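Local coordinates for protein Alpha/beta hydrolase (Novosphingobium aromaticivorans, PDB 3BWX) that probably acts as a hydrolase of the alpha/beta-hydrolase family, its substrate not established here, and carries bound calcium in the crystal, at residues E153-M156 / H157-R160; P171-D174 / I175-L179; A243-A246 / A247-S251. The protein carries 1 engineered substitution. All coordinates share one frame; numbering follows the deposited sequence. Where two conformers were deposited one is given.

Contact 1 (E153-M156 / H157-R160)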
loop_
_atom_site.group_PDB
_atom_site.type_symbol
_atom_site.label_atom_id
_atom_site.label_comp_id
_atom_site.label_asym_id
_atom_site.label_seq_id
_atom_site.Cartn_x
_atom_site.Cartn_y
_atom_site.Cartn_z
ATOM N N GLU A 153 12.099 -12.502 -19.873
ATOM C CA GLU A 153 13.116 -11.850 -20.710
ATOM C C GLU A 153 12.698 -10.464 -21.122
ATOM O O GLU A 153 13.547 -9.604 -21.292
ATOM C CB GLU A 153 13.486 -12.678 -21.967
ATOM C CG GLU A 153 14.735 -12.100 -22.723
ATOM C CD GLU A 153 15.463 -13.080 -23.642
ATOM O OE1 GLU A 153 15.012 -13.214 -24.805
ATOM O OE2 GLU A 153 16.529 -13.670 -23.233
ATOM N N THR A 154 11.392 -10.263 -21.333
ATOM C CA THR A 154 10.890 -8.988 -21.854
ATOM C C THR A 154 9.736 -8.443 -21.059
ATOM O O THR A 154 8.976 -9.209 -20.408
ATOM C CB THR A 154 10.431 -9.166 -23.311
ATOM O OG1 THR A 154 9.154 -9.844 -23.418
ATOM C CG2 THR A 154 11.457 -9.956 -24.085
ATOM N N TRP A 155 9.552 -7.118 -21.142
ATOM C CA TRP A 155 8.433 -6.464 -20.471
ATOM C C TRP A 155 7.073 -6.917 -21.023
ATOM O O TRP A 155 6.079 -6.993 -20.286
ATOM C CB TRP A 155 8.580 -4.950 -20.549
ATOM C CG TRP A 155 9.562 -4.447 -19.530
ATOM C CD1 TRP A 155 10.806 -3.958 -19.781
ATOM C CD2 TRP A 155 9.403 -4.422 -18.097
ATOM N NE1 TRP A 155 11.436 -3.636 -18.604
ATOM C CE2 TRP A 155 10.584 -3.890 -17.559
ATOM C CE3 TRP A 155 8.382 -4.818 -17.232
ATOM C CZ2 TRP A 155 10.783 -3.745 -16.192
ATOM C CZ3 TRP A 155 8.565 -4.660 -15.868
ATOM C CH2 TRP A 155 9.770 -4.124 -15.362
HETATM N N MSE A 156 7.033 -7.207 -22.315
HETATM C CA MSE A 156 5.781 -7.625 -22.906
HETATM C C MSE A 156 5.385 -8.981 -22.335
HETATM O O MSE A 156 4.224 -9.193 -22.024
HETATM C CB MSE A 156 5.901 -7.738 -24.393
HETATM C CG MSE A 156 4.596 -8.056 -25.050
HETATM SE SE MSE A 156 3.239 -6.590 -24.854
HETATM C CE MSE A 156 4.399 -5.236 -24.881
ATOM N N HIS A 157 6.333 -9.912 -22.267
ATOM C CA HIS A 157 6.058 -11.218 -21.682
ATOM C C HIS A 157 5.613 -11.068 -20.226
ATOM O O HIS A 157 4.682 -11.733 -19.796
ATOM C CB HIS A 157 7.278 -12.156 -21.833
ATOM C CG HIS A 157 7.467 -12.654 -23.225
ATOM N ND1 HIS A 157 8.587 -13.347 -23.633
ATOM C CD2 HIS A 157 6.655 -12.587 -24.303
ATOM C CE1 HIS A 157 8.458 -13.665 -24.908
ATOM N NE2 HIS A 157 7.293 -13.221 -25.337
ATOM N N ALA A 158 6.279 -10.227 -19.461
ATOM C CA ALA A 158 5.859 -9.959 -18.084
ATOM C C ALA A 158 4.439 -9.418 -17.988
ATOM O O ALA A 158 3.640 -9.864 -17.187
ATOM C CB ALA A 158 6.835 -9.030 -17.366
ATOM N N ALA A 159 4.129 -8.418 -18.814
ATOM C CA ALA A 159 2.825 -7.821 -18.842
ATOM C C ALA A 159 1.753 -8.850 -19.151
ATOM O O ALA A 159 0.690 -8.858 -18.514
ATOM C CB ALA A 159 2.815 -6.709 -19.923
ATOM N N ARG A 160 1.992 -9.674 -20.153
ATOM C CA ARG A 160 1.003 -10.694 -20.521
ATOM C C ARG A 160 0.811 -11.706 -19.399
ATOM O O ARG A 160 -0.285 -12.190 -19.191
ATOM C CB ARG A 160 1.406 -11.365 -21.829
ATOM C CG ARG A 160 1.353 -10.399 -23.008
ATOM C CD ARG A 160 -0.105 -9.984 -23.286
ATOM N NE ARG A 160 -0.255 -9.152 -24.486
ATOM C CZ ARG A 160 -1.204 -8.247 -24.676
ATOM N NH1 ARG A 160 -2.129 -8.002 -23.765
ATOM N NH2 ARG A 160 -1.219 -7.552 -25.790
#
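The hydroxyl of Thr154 accepts the backbone N-H of His157, with OG1 3.0 Å from His157 N and a nearly straight N-H...O angle of 165°. A chi1 of 76° sets OG1 between the backbone N and the carbonyl carbon of Thr154, which turns the hydroxyl onto the first turn, where N-H groups lack a carbonyl one turn back. The same oxygen lies over one face of the His157 imidazole, offset toward the rim and 3.3 Å from His157 CG, and the two side chains cross at a slant. An alanine here would strip off the hydroxyl and would probably leave His157 N without its capping acceptor and that part of the imidazole face without its neighbour.

Thr154 is thus the N-cap of helix 155-166, part of the insertion between core strands 122-128 and 230-235, where many alpha/beta hydrolases carry their lid. Backbone bonds follow the cap: Ala158 N to Thr154 O (3.0 Å), Ala159 N to Trp155 O (2.8 Å) and Arg160 N to Met156 O (3.0 Å).

The remaining side-chain contacts are looser. Trp155 CE3 lies 4.5 Å from Ala158 CB, an apolar contact, and both residues turn to Met186 and Ile194 of the neighbouring short strands. Separately, Met156, a selenomethionine, bends at chi2 and chi3, and its SE makes a long, oblique approach to the Arg160 guanidinium, 4.3 Å from Arg160 NE. The far end of that guanidinium is engaged elsewhere, since Arg160 NH1 bonds to Gln163 OE1.

Contact 2 (P171-D174 / I175-L179). With EDO (1,2-ethanediol), chain H.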
loop_
_atom_site.group_PDB
_atom_site.type_symbol
_atom_site.label_atom_id
_atom_site.label_comp_id
_atom_site.label_asym_id
_atom_site.label_seq_id
_atom_site.Cartn_x
_atom_site.Cartn_y
_atom_site.Cartn_z
ATOM N N PRO A 171 -10.365 -5.941 -15.935
ATOM C CA PRO A 171 -10.759 -6.434 -17.250
ATOM C C PRO A 171 -10.780 -5.432 -18.378
ATOM O O PRO A 171 -10.764 -5.858 -19.548
ATOM C CB PRO A 171 -12.177 -6.966 -17.009
ATOM C CG PRO A 171 -12.672 -6.167 -15.857
ATOM C CD PRO A 171 -11.473 -6.016 -14.969
ATOM N N ASP A 172 -10.800 -4.144 -18.087
ATOM C CA ASP A 172 -10.932 -3.131 -19.139
ATOM C C ASP A 172 -9.617 -2.498 -19.510
ATOM O O ASP A 172 -9.580 -1.668 -20.397
ATOM C CB ASP A 172 -11.943 -2.046 -18.763
ATOM C CG ASP A 172 -13.331 -2.604 -18.589
ATOM O OD1 ASP A 172 -13.631 -3.663 -19.203
ATOM O OD2 ASP A 172 -14.076 -2.037 -17.764
ATOM N N TRP A 173 -8.543 -2.863 -18.817
ATOM C CA TRP A 173 -7.238 -2.298 -19.142
ATOM C C TRP A 173 -6.705 -2.654 -20.528
ATOM O O TRP A 173 -6.880 -3.781 -21.018
ATOM C CB TRP A 173 -6.191 -2.730 -18.150
ATOM C CG TRP A 173 -6.248 -2.038 -16.805
ATOM C CD1 TRP A 173 -7.222 -1.214 -16.308
ATOM C CD2 TRP A 173 -5.280 -2.194 -15.764
ATOM N NE1 TRP A 173 -6.917 -0.862 -15.003
ATOM C CE2 TRP A 173 -5.720 -1.424 -14.655
ATOM C CE3 TRP A 173 -4.095 -2.910 -15.661
ATOM C CZ2 TRP A 173 -5.014 -1.358 -13.455
ATOM C CZ3 TRP A 173 -3.364 -2.831 -14.455
ATOM C CH2 TRP A 173 -3.852 -2.046 -13.368
ATOM N N ASP A 174 -6.004 -1.693 -21.100
ATOM C CA ASP A 174 -5.300 -1.889 -22.357
ATOM C C ASP A 174 -3.813 -2.200 -22.040
ATOM O O ASP A 174 -3.380 -2.216 -20.865
ATOM C CB ASP A 174 -5.489 -0.674 -23.303
ATOM C CG ASP A 174 -4.871 0.615 -22.763
ATOM O OD1 ASP A 174 -3.714 0.574 -22.290
ATOM O OD2 ASP A 174 -5.534 1.678 -22.836
ATOM N N ILE A 175 -3.028 -2.466 -23.084
ATOM C CA ILE A 175 -1.658 -2.954 -22.896
ATOM C C ILE A 175 -0.775 -1.921 -22.246
ATOM O O ILE A 175 0.147 -2.258 -21.522
ATOM C CB ILE A 175 -1.026 -3.514 -24.219
ATOM C CG1 ILE A 175 0.292 -4.277 -23.917
ATOM C CG2 ILE A 175 -0.861 -2.391 -25.242
ATOM C CD1 ILE A 175 0.148 -5.461 -22.947
ATOM N N THR A 176 -1.050 -0.647 -22.518
ATOM C CA THR A 176 -0.257 0.408 -21.911
ATOM C C THR A 176 -0.468 0.440 -20.381
ATOM O O THR A 176 0.463 0.685 -19.630
ATOM C CB THR A 176 -0.445 1.798 -22.567
ATOM O OG1 THR A 176 -1.713 2.387 -22.213
ATOM C CG2 THR A 176 -0.308 1.704 -24.102
ATOM N N GLN A 177 -1.702 0.163 -19.960
ATOM C CA GLN A 177 -2.014 0.070 -18.546
ATOM C C GLN A 177 -1.317 -1.149 -17.914
ATOM O O GLN A 177 -0.742 -1.039 -16.819
ATOM C CB GLN A 177 -3.515 0.071 -18.287
ATOM C CG GLN A 177 -4.189 1.358 -18.716
ATOM C CD GLN A 177 -5.675 1.252 -18.640
ATOM O OE1 GLN A 177 -6.311 0.628 -19.522
ATOM N NE2 GLN A 177 -6.263 1.819 -17.554
ATOM N N TRP A 178 -1.347 -2.313 -18.554
ATOM C CA TRP A 178 -0.585 -3.448 -18.025
ATOM C C TRP A 178 0.932 -3.220 -17.910
ATOM O O TRP A 178 1.573 -3.699 -16.982
ATOM C CB TRP A 178 -0.839 -4.716 -18.853
ATOM C CG TRP A 178 -2.247 -5.271 -18.631
ATOM C CD1 TRP A 178 -3.271 -5.273 -19.512
ATOM C CD2 TRP A 178 -2.732 -5.871 -17.428
ATOM N NE1 TRP A 178 -4.385 -5.824 -18.933
ATOM C CE2 TRP A 178 -4.095 -6.177 -17.643
ATOM C CE3 TRP A 178 -2.160 -6.124 -16.184
ATOM C CZ2 TRP A 178 -4.896 -6.780 -16.662
ATOM C CZ3 TRP A 178 -2.971 -6.689 -15.192
ATOM C CH2 TRP A 178 -4.318 -7.022 -15.454
ATOM N N LEU A 179 1.512 -2.518 -18.885
ATOM C CA LEU A 179 2.948 -2.234 -18.874
ATOM C C LEU A 179 3.302 -1.264 -17.743
ATOM O O LEU A 179 4.297 -1.438 -17.040
ATOM C CB LEU A 179 3.411 -1.702 -20.231
ATOM C CG LEU A 179 3.559 -2.748 -21.320
ATOM C CD1 LEU A 179 3.712 -1.999 -22.671
ATOM C CD2 LEU A 179 4.682 -3.702 -21.092
HETATM C C1 EDO H . -2.182 1.996 -13.418
HETATM O O1 EDO H . -2.025 3.420 -13.618
HETATM C C2 EDO H . -2.359 1.253 -14.746
HETATM O O2 EDO H . -3.600 1.690 -15.322
HETATM O O HOH W 1 -8.675 1.342 -20.543
HETATM O O HOH W 2 -7.399 -6.208 -19.163
#
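Asp174 and Gln177 form a capping box at the start of helix 175-185: Gln177 N donates to Asp174 OD1 (3.1 Å), and Gln177 OE1 accepts from Asp174 N (2.8 Å). Asp174 OD1 takes a second bond from Thr176 OG1 at 2.7 Å, on its syn side, the two donors arriving from opposite faces of the carboxylate plane. With CG set between the backbone N and carbonyl carbon (chi1 65°), the Asp174 carboxylate is turned back over the helix start. A water donates to both Gln177 OE1 and Asp172 O, bridging the segments beside the box.

The aliphatic base of Gln177 packs on the indole of Trp173, CB over one ring face, and its NE2 lies 3.4 Å from Trp173 CD1. In an edge-to-face pair the edge of Trp173 meets the face of Trp178, with planes at 62° and Trp173 CE3 over the centre of the Trp178 ring.

Farther out, Tyr170 stacks on Trp173 and Tyr181 meets it edge-to-face, while Asp172 forms a salt bridge with Arg262. The Trp178 ring is held at its edge by a second water, which lies in the ring plane, donates to Trp173 O and accepts from Trp178 NE1 at 3.0 Å.

Contact 3 (A243-A246 / A247-S251)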
loop_
_atom_site.group_PDB
_atom_site.type_symbol
_atom_site.label_atom_id
_atom_site.label_comp_id
_atom_site.label_asym_id
_atom_site.label_seq_id
_atom_site.Cartn_x
_atom_site.Cartn_y
_atom_site.Cartn_z
ATOM N N ALA A 243 -18.503 -6.165 -0.339
ATOM C CA ALA A 243 -19.435 -5.041 -0.316
ATOM C C ALA A 243 -20.110 -4.887 1.045
ATOM O O ALA A 243 -20.314 -3.765 1.539
ATOM C CB ALA A 243 -20.485 -5.159 -1.437
ATOM N N GLN A 244 -20.424 -6.024 1.662
ATOM C CA GLN A 244 -21.054 -6.033 2.966
ATOM C C GLN A 244 -20.178 -5.390 4.052
ATOM O O GLN A 244 -20.642 -4.560 4.829
ATOM C CB GLN A 244 -21.447 -7.472 3.358
ATOM C CG GLN A 244 -22.629 -7.479 4.285
ATOM C CD GLN A 244 -23.015 -8.859 4.843
ATOM O OE1 GLN A 244 -22.984 -9.872 4.154
ATOM N NE2 GLN A 244 -23.390 -8.878 6.111
ATOM N N THR A 245 -18.909 -5.779 4.104
ATOM C CA THR A 245 -17.974 -5.226 5.089
ATOM C C THR A 245 -17.765 -3.719 4.880
ATOM O O THR A 245 -17.743 -2.910 5.831
ATOM C CB THR A 245 -16.621 -5.969 5.006
ATOM O OG1 THR A 245 -16.807 -7.368 5.334
ATOM C CG2 THR A 245 -15.612 -5.341 5.940
ATOM N N ALA A 246 -17.624 -3.337 3.620
ATOM C CA ALA A 246 -17.499 -1.909 3.241
ATOM C C ALA A 246 -18.712 -1.091 3.666
ATOM O O ALA A 246 -18.555 -0.008 4.177
ATOM C CB ALA A 246 -17.201 -1.739 1.739
ATOM N N ALA A 247 -19.923 -1.612 3.476
ATOM C CA ALA A 247 -21.134 -0.879 3.917
ATOM C C ALA A 247 -21.170 -0.762 5.452
ATOM O O ALA A 247 -21.533 0.284 5.969
ATOM C CB ALA A 247 -22.406 -1.520 3.385
ATOM N N LYS A 248 -20.729 -1.795 6.168
ATOM C CA LYS A 248 -20.561 -1.686 7.627
ATOM C C LYS A 248 -19.550 -0.611 8.034
ATOM O O LYS A 248 -19.808 0.171 8.923
ATOM C CB LYS A 248 -20.242 -3.048 8.245
ATOM C CG LYS A 248 -21.413 -4.002 8.268
ATOM C CD LYS A 248 -20.927 -5.421 8.468
ATOM C CE LYS A 248 -22.096 -6.374 8.773
ATOM N NZ LYS A 248 -21.584 -7.735 9.094
HETATM N N MSE A 249 -18.403 -0.566 7.352
HETATM C CA MSE A 249 -17.423 0.509 7.558
HETATM C C MSE A 249 -18.062 1.893 7.327
HETATM O O MSE A 249 -17.930 2.826 8.154
HETATM C CB MSE A 249 -16.197 0.282 6.643
HETATM C CG MSE A 249 -15.386 -0.951 7.010
HETATM SE SE MSE A 249 -14.272 -1.526 5.545
HETATM C CE MSE A 249 -12.692 -0.457 5.892
ATOM N N ALA A 250 -18.774 2.044 6.202
ATOM C CA ALA A 250 -19.388 3.306 5.836
ATOM C C ALA A 250 -20.458 3.776 6.786
ATOM O O ALA A 250 -20.803 4.962 6.764
ATOM C CB ALA A 250 -19.950 3.223 4.427
ATOM N N SER A 251 -20.984 2.876 7.617
ATOM C CA SER A 251 -22.059 3.214 8.549
ATOM C C SER A 251 -21.560 4.058 9.718
ATOM O O SER A 251 -22.361 4.713 10.411
ATOM C CB SER A 251 -22.760 1.937 9.044
ATOM O OG SER A 251 -21.937 1.205 9.922
#
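Lys248, lying against Gln244 one turn earlier, has a carbonyl oxygen gripped by several donors: Ser251 OG at 2.6 Å from Lys248 O, Ser251 N at 3.2 Å, and Arg252 NH1, of the following residue, as a further donor. The serine hydroxyl folds back onto a carbonyl three residues earlier.

Upstream, backbone bonds bind the turns together, among them Ala247 N to Ala243 O and Ala250 N to Ala246 O, both 2.9 Å. On the exposed side Gln244 and Lys248 run alongside each other and point the same way, the methylenes of Lys248 passing over Gln244 O.

The buried side is mainly apolar, but carries one polar atom, Thr245 OG1, which is satisfied by Glu133 OE1 and Ser242 OG. Met249, a selenomethionine, crosses Thr245 at a slant, with SE 4.1 Å from Thr245 CG2. That methyl stands anti to the Thr245 backbone N (chi1 -62° for OG1), which leaves OG1 beside that N. Met249 also meets Trp219 and Phe222. Ala246 and Ala250 lie against Leu257 of strand 255-260 and Met249 reaches Val232 of strand 230-235, so helix 243-250 packs on both parallel strands it connects, as the helix of a beta-alpha-beta crossover in the alpha/beta-hydrolase core.

How the contacts relate
Contacts 1 and 2 open consecutive helices, 155-166 and 175-185, and touch each other: Ala159 CB lies 3.7 Å from Leu179 CD2, and Met156 SE 3.8 Å from Ile175 CD1. Contact 3 belongs to another part of the fold, beside the central sheet, its centre about 38 Å from that of contact 1 and about 29 Å from that of contact 2. Contact 2 lies at the surface; the other two are partly buried. All three share backbone pairing. The two helix starts add side-chain caps, a lone threonine in one and a reciprocal box with aromatic packing and waters in the other, whereas 243-251 has no such cap but a serine hydroxyl on Lys248 O.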